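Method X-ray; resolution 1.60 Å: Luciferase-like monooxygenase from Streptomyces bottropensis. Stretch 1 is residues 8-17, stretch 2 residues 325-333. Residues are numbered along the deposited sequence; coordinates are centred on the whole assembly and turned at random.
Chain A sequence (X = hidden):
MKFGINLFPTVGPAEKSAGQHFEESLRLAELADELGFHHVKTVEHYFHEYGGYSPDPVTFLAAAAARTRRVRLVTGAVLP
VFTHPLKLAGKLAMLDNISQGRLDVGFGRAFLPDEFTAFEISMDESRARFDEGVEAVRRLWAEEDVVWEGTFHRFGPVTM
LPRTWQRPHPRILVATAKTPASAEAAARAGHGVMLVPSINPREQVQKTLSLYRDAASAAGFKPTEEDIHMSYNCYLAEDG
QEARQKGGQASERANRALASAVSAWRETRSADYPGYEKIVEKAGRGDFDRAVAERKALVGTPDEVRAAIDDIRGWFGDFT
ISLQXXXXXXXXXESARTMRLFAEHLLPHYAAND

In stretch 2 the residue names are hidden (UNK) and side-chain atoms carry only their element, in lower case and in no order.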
# COMPACT_ATOMS: atom_id res chain seq x y z
N PHE A 8 -5.04 12.99 9.32
CA PHE A 8 -4.51 12.29 10.48
C PHE A 8 -5.70 11.75 11.26
O PHE A 8 -6.45 12.54 11.84
CB PHE A 8 -3.70 13.26 11.33
CG PHE A 8 -2.88 12.63 12.43
CD1 PHE A 8 -1.54 12.95 12.57
CD2 PHE A 8 -3.45 11.77 13.36
CE1 PHE A 8 -0.77 12.40 13.58
CE2 PHE A 8 -2.69 11.23 14.38
CZ PHE A 8 -1.35 11.55 14.49
N PRO A 9 -5.90 10.43 11.33
CA PRO A 9 -7.06 9.91 12.08
C PRO A 9 -6.80 9.92 13.59
O PRO A 9 -5.78 9.42 14.06
CB PRO A 9 -7.21 8.48 11.55
CG PRO A 9 -5.84 8.10 11.14
CD PRO A 9 -5.15 9.36 10.66
N THR A 10 -7.74 10.50 14.34
CA THR A 10 -7.75 10.43 15.80
C THR A 10 -9.15 9.94 16.15
O THR A 10 -10.03 10.73 16.48
CB THR A 10 -7.42 11.77 16.45
OG1 THR A 10 -8.21 12.81 15.85
CG2 THR A 10 -5.97 12.10 16.24
N VAL A 11 -9.35 8.63 16.04
CA VAL A 11 -10.68 8.05 16.07
C VAL A 11 -10.54 6.56 16.33
O VAL A 11 -9.56 5.93 15.92
CB VAL A 11 -11.43 8.32 14.74
CG1 VAL A 11 -10.68 7.70 13.56
CG2 VAL A 11 -12.86 7.82 14.82
N GLY A 12 -11.52 6.00 17.05
CA GLY A 12 -11.57 4.58 17.28
C GLY A 12 -12.92 4.03 16.87
O GLY A 12 -13.84 4.79 16.55
N PRO A 13 -13.06 2.71 16.88
CA PRO A 13 -14.26 2.09 16.29
C PRO A 13 -15.56 2.48 16.97
O PRO A 13 -16.62 2.42 16.33
CB PRO A 13 -13.99 0.58 16.41
CG PRO A 13 -12.77 0.43 17.26
CD PRO A 13 -12.02 1.72 17.21
N ALA A 14 -15.52 2.89 18.23
CA ALA A 14 -16.75 3.33 18.89
C ALA A 14 -17.23 4.68 18.36
O ALA A 14 -18.42 4.98 18.49
CB ALA A 14 -16.54 3.39 20.40
N GLU A 15 -16.35 5.49 17.78
CA GLU A 15 -16.75 6.79 17.23
C GLU A 15 -17.09 6.71 15.75
O GLU A 15 -18.05 7.34 15.30
CB GLU A 15 -15.64 7.83 17.41
CG GLU A 15 -15.21 8.07 18.83
CD GLU A 15 -13.88 8.80 18.89
OE1 GLU A 15 -13.88 10.05 18.95
OE2 GLU A 15 -12.83 8.11 18.87
N LYS A 16 -16.30 5.96 14.97
CA LYS A 16 -16.48 5.90 13.53
C LYS A 16 -15.87 4.61 13.02
O LYS A 16 -14.71 4.32 13.34
CB LYS A 16 -15.84 7.12 12.85
CG LYS A 16 -16.17 7.27 11.37
CD LYS A 16 -15.62 8.58 10.82
CE LYS A 16 -16.31 9.78 11.43
NZ LYS A 16 -16.31 10.95 10.52
N SER A 17 -16.63 3.84 12.25
CA SER A 17 -16.05 2.64 11.67
C SER A 17 -14.92 3.03 10.72
O SER A 17 -14.87 4.14 10.19
CB SER A 17 -17.10 1.82 10.92
OG SER A 17 -17.54 2.46 9.72
N UNK A 325 -7.73 18.39 8.82
CA UNK A 325 -9.15 18.76 8.75
C UNK A 325 -10.09 17.71 9.33
O UNK A 325 -11.31 17.94 9.34
c UNK A 325 -9.58 19.10 7.31
c UNK A 325 -9.30 17.93 6.37
c UNK A 325 -8.88 20.37 6.80
N UNK A 326 -9.58 16.59 9.84
CA UNK A 326 -10.46 15.57 10.43
C UNK A 326 -10.08 15.34 11.88
O UNK A 326 -8.94 15.60 12.30
c UNK A 326 -10.87 14.48 8.20
c UNK A 326 -10.41 14.25 9.63
c UNK A 326 -9.00 13.66 9.66
c UNK A 326 -8.88 12.28 9.08
N UNK A 327 -11.05 14.87 12.66
CA UNK A 327 -10.79 14.54 14.06
C UNK A 327 -11.99 13.90 14.73
O UNK A 327 -13.08 14.49 14.77
o UNK A 327 -10.04 15.40 16.20
c UNK A 327 -10.37 15.78 14.87
N UNK A 328 -11.80 12.71 15.27
CA UNK A 328 -12.85 12.07 16.05
C UNK A 328 -14.06 11.79 15.19
O UNK A 328 -13.95 11.37 14.04
N UNK A 329 -15.23 12.03 15.77
CA UNK A 329 -16.49 11.86 15.07
C UNK A 329 -16.92 13.11 14.32
O UNK A 329 -18.11 13.24 13.99
c UNK A 329 -17.58 11.43 16.05
N UNK A 330 -16.00 14.05 14.06
CA UNK A 330 -16.32 15.24 13.29
C UNK A 330 -16.98 14.84 11.99
O UNK A 330 -16.40 14.07 11.21
c UNK A 330 -15.07 16.08 12.99
c UNK A 330 -15.34 17.19 11.96
c UNK A 330 -13.16 18.46 13.08
s UNK A 330 -13.90 18.18 11.47
N UNK A 331 -18.20 15.31 11.72
CA UNK A 331 -18.89 14.94 10.48
C UNK A 331 -18.04 15.28 9.27
O UNK A 331 -17.34 16.30 9.25
c UNK A 331 -20.17 15.79 10.52
c UNK A 331 -19.05 16.11 12.63
c UNK A 331 -20.40 16.06 11.97
N UNK A 332 -18.11 14.40 8.27
CA UNK A 332 -17.50 14.69 6.98
C UNK A 332 -17.91 16.07 6.48
O UNK A 332 -17.09 16.82 5.94
c UNK A 332 -18.60 15.00 2.52
c UNK A 332 -18.76 14.58 3.83
c UNK A 332 -17.38 14.85 1.90
c UNK A 332 -17.70 14.03 4.54
c UNK A 332 -16.31 14.28 2.59
c UNK A 332 -17.87 13.60 5.97
c UNK A 332 -16.48 13.88 3.91
N UNK A 333 -19.18 16.44 6.67
CA UNK A 333 -19.67 17.70 6.11
C UNK A 333 -18.93 18.90 6.70
O UNK A 333 -18.79 19.93 6.03
o UNK A 333 -22.41 14.47 5.43
c UNK A 333 -21.98 15.40 6.14
c UNK A 333 -22.04 16.83 5.57
o UNK A 333 -21.51 15.22 7.28
c UNK A 333 -21.18 17.83 6.34
O HOH W 1 -7.26 14.88 14.19
O HOH W 2 -10.11 11.60 12.82
O HOH W 3 -15.11 12.61 18.69
O HOH W 4 -19.37 11.32 11.99

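Position 325 carries three side-chain carbons, the first bonded to the other two. A fork at CB with no further atoms is valine. The CA-to-CB bond of Val 325 points away from stretch 1, and its side chain makes no contact there.

At position 326 there are four carbons, forked at the first, with one arm two carbons long that lies against Phe 8 O; this is isoleucine, since leucine would fork one carbon later. Its CA-to-CB bond runs sideways, but the end of the chain comes nearer: Ile 326 CG1 lies 3.5 Å from Phe 8 O and Ile 326 CD1 4.2 Å from Pro 9 N, so the longer arm rests against the backbone where these two residues join.

Position 327 has one carbon followed by one oxygen, which faces Thr 10 OG1; it is serine. Ser 327 OG is 3.2 Å from Thr 10 OG1, close enough for a hydrogen bond between the hydroxyls, although the proton that would make it is not settled.

No side-chain atom is present at position 328, which makes it glycine. Its phi of 63° by itself favours that residue, and an ideal CB would lie 3.4 Å from Glu 15 OE1. Gly 328 N donates to Thr 10 O at 2.9 Å, but the N-H...O angle of 126° makes the bond weak. Val 11 CG2 approaches Gly 328 O to 3.8 Å.

A single carbon at position 329, near Glu 15 CB, identifies alanine. Ala 329 CB sits 4.3 Å from Glu 15 CB, while water 3 accepts from Ala 329 N at 3.0 Å and donates to Glu 15 OE1 at 2.9 Å.

Position 330 shows an unbranched chain of two carbons, a sulfur and a terminal carbon, the thioether of methionine. Its nearest side-chain atom, Met 330 CB, is 5.8 Å from Lys 16 NZ; the backbone makes the contact, with Lys 16 NZ donating to Met 330 O at 3.2 Å. Met 330 N also bonds to Ser 327 O at 3.0 Å, closing a type II' turn.

Three carbons at position 331 close a ring onto the backbone N, which defines proline. The CA-to-CB bond of Pro 331 points away from stretch 1, and the residue occupies the N-cap position before a helix.

One carbon leading to a six-carbon ring at position 332 is phenylalanine, there being no hydroxyl oxygen. The end of Phe 332 leads away from stretch 1.

Finally, position 333 has three carbons, the third carrying two oxygens: a glutamate. Glu 333 does not touch stretch 1.

The contact buries 392 Å² and centres on the turn. Gly 328 brings its backbone close to stretch 1, its CA only 4.6 Å from Val 11 CA, and Lys 16 reaches past it to the carbonyl of Met 330. The acceptor end of Glu 15 is held from within its own stretch, as Gly 12 N donates to Glu 15 OE2 at 3.1 Å. Water 1 joins the other end, donating to Ile 326 O at 2.6 Å and lying 2.8 Å from Thr 10 OG1. Direct polar bonds are few, and waters supplement them.

Stretch 2, residues 325-333: VISGAMPFE
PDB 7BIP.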